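PDB 3QR0: phospholipase C-beta (PLC-beta) from Sepia officinalis, which belongs to the phosphoinositide-specific phospholipase C family and combines PH, EF-hand-like, TIM-barrel and C2 domains, with calcium bound in the model. Local coordinates for residues Leu440-Ile445 / Ala516-Tyr520. Sequence-based numbering, arbitrary orientation.
Sequences LLDKPI and ALVNY
Asn519 reaches across to the backbone of Leu441: its ND2 donates to Leu441 O at 3.0 Å. The bond is nearly straight at the hydrogen (166°) and lies in the amide plane of Asn519, but it meets the carbonyl from above its plane rather than on a lone pair. A water lies 2.8 Å from Leu441 O and also bridges to Leu517 O, so Leu441 O has both the Asn519 amide and a water beside it. The other end of the amide turns back on its own chain, Asn519 OD1 taking the N-H of Tyr520 at 2.8 Å; the two bonds together restrain the turn of the amide.

At the far end Ile445 N and Leu441 CD2 both meet the edge of the Tyr520 ring. Its OH accepts from Ile445 N (2.8 Å) in the ring plane and also bonds to His448 O, while CD2 of Leu441 packs on ring atom CD2 at 3.7 Å. CG of Tyr520 is anti to its own carbonyl carbon (chi1 -65°), which sends the ring across to bring its OH up to CA and CB of Pro444. On the other flank, Leu517 CD2 rests against Leu440 CD2 at 3.9 Å and on CB of Asp442.

The contact joins the X and Y parts of the TIM barrel: the loop after helix 422-436 meets the lead-in to strand 522-523, and Leu440, Leu441, Leu517 and Tyr520 all pack on strand 466-469.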
ATOM      1  N   LEU A 440       2.155 -26.086  -2.345  1.00 28.91           N
ATOM      2  CA  LEU A 440       2.093 -26.225  -3.794  1.00 29.43           C
ATOM      3  C   LEU A 440       0.798 -26.904  -4.234  1.00 30.25           C
ATOM      4  O   LEU A 440       0.498 -28.017  -3.795  1.00 30.40           O
ATOM      5  CB  LEU A 440       3.293 -27.028  -4.288  1.00 29.81           C
ATOM      6  CG  LEU A 440       3.481 -27.135  -5.799  1.00 30.21           C
ATOM      7  CD1 LEU A 440       3.623 -25.753  -6.433  1.00 29.74           C
ATOM      8  CD2 LEU A 440       4.704 -27.996  -6.095  1.00 31.43           C
ATOM      9  N   LEU A 441       0.039 -26.232  -5.098  1.00 30.33           N
ATOM     10  CA  LEU A 441      -1.166 -26.826  -5.677  1.00 31.51           C
ATOM     11  C   LEU A 441      -0.769 -27.592  -6.932  1.00 32.61           C
ATOM     12  O   LEU A 441      -0.750 -27.041  -8.035  1.00 32.20           O
ATOM     13  CB  LEU A 441      -2.222 -25.761  -6.005  1.00 30.73           C
ATOM     14  CG  LEU A 441      -3.589 -26.347  -6.385  1.00 31.48           C
ATOM     15  CD1 LEU A 441      -4.303 -26.913  -5.156  1.00 31.21           C
ATOM     16  CD2 LEU A 441      -4.458 -25.309  -7.077  1.00 30.78           C
ATOM     17  N   ASP A 442      -0.448 -28.867  -6.751  1.00 34.38           N
ATOM     18  CA  ASP A 442       0.068 -29.703  -7.838  1.00 35.91           C
ATOM     19  C   ASP A 442      -1.013 -30.580  -8.478  1.00 36.80           C
ATOM     20  O   ASP A 442      -0.705 -31.396  -9.345  1.00 37.63           O
ATOM     21  CB  ASP A 442       1.236 -30.570  -7.335  1.00 36.76           C
ATOM     22  CG  ASP A 442       0.826 -31.533  -6.234  1.00 38.77           C
ATOM     23  OD1 ASP A 442      -0.338 -31.479  -5.786  1.00 40.07           O
ATOM     24  OD2 ASP A 442       1.671 -32.345  -5.809  1.00 43.42           O
ATOM     25  N   LYS A 443      -2.265 -30.398  -8.052  1.00 37.04           N
ATOM     26  CA  LYS A 443      -3.407 -31.183  -8.535  1.00 37.91           C
ATOM     27  C   LYS A 443      -4.696 -30.354  -8.501  1.00 37.34           C
ATOM     28  O   LYS A 443      -4.837 -29.472  -7.653  1.00 36.79           O
ATOM     29  CB  LYS A 443      -3.626 -32.402  -7.642  1.00 38.86           C
ATOM     30  CG  LYS A 443      -2.812 -33.633  -8.008  1.00 40.92           C
ATOM     31  CD  LYS A 443      -3.294 -34.869  -7.241  1.00 42.57           C
ATOM     32  CE  LYS A 443      -4.791 -35.133  -7.450  1.00 43.41           C
ATOM     33  NZ  LYS A 443      -5.186 -36.541  -7.168  1.00 45.31           N
ATOM     34  N   PRO A 444      -5.658 -30.659  -9.397  1.00 37.50           N
ATOM     35  CA  PRO A 444      -6.976 -30.019  -9.303  1.00 37.07           C
ATOM     36  C   PRO A 444      -7.686 -30.363  -7.995  1.00 37.08           C
ATOM     37  O   PRO A 444      -7.476 -31.445  -7.452  1.00 37.85           O
ATOM     38  CB  PRO A 444      -7.745 -30.610 -10.490  1.00 37.74           C
ATOM     39  CG  PRO A 444      -6.710 -31.108 -11.421  1.00 38.23           C
ATOM     40  CD  PRO A 444      -5.566 -31.548 -10.568  1.00 38.16           C
ATOM     41  N   ILE A 445      -8.517 -29.449  -7.500  1.00 36.49           N
ATOM     42  CA  ILE A 445      -9.276 -29.677  -6.263  1.00 36.62           C
ATOM     43  C   ILE A 445     -10.665 -30.234  -6.562  1.00 37.48           C
ATOM     44  O   ILE A 445     -11.119 -30.204  -7.707  1.00 37.30           O
ATOM     45  CB  ILE A 445      -9.389 -28.391  -5.403  1.00 35.85           C
ATOM     46  CG1 ILE A 445     -10.251 -27.319  -6.087  1.00 35.27           C
ATOM     47  CG2 ILE A 445      -7.999 -27.845  -5.100  1.00 34.52           C
ATOM     48  CD1 ILE A 445     -10.616 -26.175  -5.174  1.00 34.17           C
ATOM     49  N   ALA A 516       3.527 -31.021 -15.102  1.00 31.91           N
ATOM     50  CA  ALA A 516       2.725 -31.689 -14.064  1.00 31.97           C
ATOM     51  C   ALA A 516       2.239 -30.769 -12.947  1.00 31.02           C
ATOM     52  O   ALA A 516       1.221 -31.045 -12.320  1.00 31.11           O
ATOM     53  CB  ALA A 516       3.516 -32.862 -13.456  1.00 32.65           C
ATOM     54  N   LEU A 517       2.962 -29.682 -12.692  1.00 30.17           N
ATOM     55  CA  LEU A 517       2.589 -28.746 -11.629  1.00 29.49           C
ATOM     56  C   LEU A 517       1.541 -27.711 -12.067  1.00 28.57           C
ATOM     57  O   LEU A 517       1.016 -26.978 -11.231  1.00 28.12           O
ATOM     58  CB  LEU A 517       3.831 -28.023 -11.108  1.00 29.15           C
ATOM     59  CG  LEU A 517       4.989 -28.915 -10.648  1.00 30.45           C
ATOM     60  CD1 LEU A 517       6.158 -28.061 -10.215  1.00 31.09           C
ATOM     61  CD2 LEU A 517       4.561 -29.859  -9.523  1.00 32.50           C
ATOM     62  N   VAL A 518       1.241 -27.655 -13.365  1.00 28.29           N
ATOM     63  CA  VAL A 518       0.314 -26.661 -13.909  1.00 27.32           C
ATOM     64  C   VAL A 518      -1.100 -27.224 -13.952  1.00 27.68           C
ATOM     65  O   VAL A 518      -1.303 -28.379 -14.325  1.00 28.43           O
ATOM     66  CB  VAL A 518       0.738 -26.212 -15.325  1.00 27.29           C
ATOM     67  CG1 VAL A 518      -0.195 -25.128 -15.850  1.00 26.09           C
ATOM     68  CG2 VAL A 518       2.185 -25.715 -15.315  1.00 26.28           C
ATOM     69  N   ASN A 519      -2.073 -26.411 -13.555  1.00 27.01           N
ATOM     70  CA  ASN A 519      -3.477 -26.829 -13.598  1.00 27.22           C
ATOM     71  C   ASN A 519      -4.420 -25.679 -13.946  1.00 26.58           C
ATOM     72  O   ASN A 519      -4.859 -25.581 -15.087  1.00 26.83           O
ATOM     73  CB  ASN A 519      -3.896 -27.541 -12.298  1.00 27.40           C
ATOM     74  CG  ASN A 519      -3.249 -26.946 -11.059  1.00 26.37           C
ATOM     75  OD1 ASN A 519      -3.515 -25.805 -10.700  1.00 25.81           O
ATOM     76  ND2 ASN A 519      -2.401 -27.727 -10.394  1.00 26.86           N
ATOM     77  N   TYR A 520      -4.719 -24.810 -12.982  1.00 25.92           N
ATOM     78  CA  TYR A 520      -5.739 -23.777 -13.188  1.00 25.87           C
ATOM     79  C   TYR A 520      -5.230 -22.547 -13.927  1.00 25.34           C
ATOM     80  O   TYR A 520      -6.030 -21.774 -14.459  1.00 25.35           O
ATOM     81  CB  TYR A 520      -6.358 -23.356 -11.850  1.00 25.79           C
ATOM     82  CG  TYR A 520      -7.127 -24.484 -11.214  1.00 25.77           C
ATOM     83  CD1 TYR A 520      -8.308 -24.945 -11.783  1.00 25.83           C
ATOM     84  CD2 TYR A 520      -6.659 -25.109 -10.061  1.00 26.19           C
ATOM     85  CE1 TYR A 520      -9.010 -25.990 -11.220  1.00 26.81           C
ATOM     86  CE2 TYR A 520      -7.352 -26.150  -9.487  1.00 26.72           C
ATOM     87  CZ  TYR A 520      -8.528 -26.593 -10.070  1.00 27.28           C
ATOM     88  OH  TYR A 520      -9.221 -27.630  -9.501  1.00 26.51           O
TER
HETATM   89  O   HOH W   1      -0.273 -25.024  -9.914  1.00 27.47           O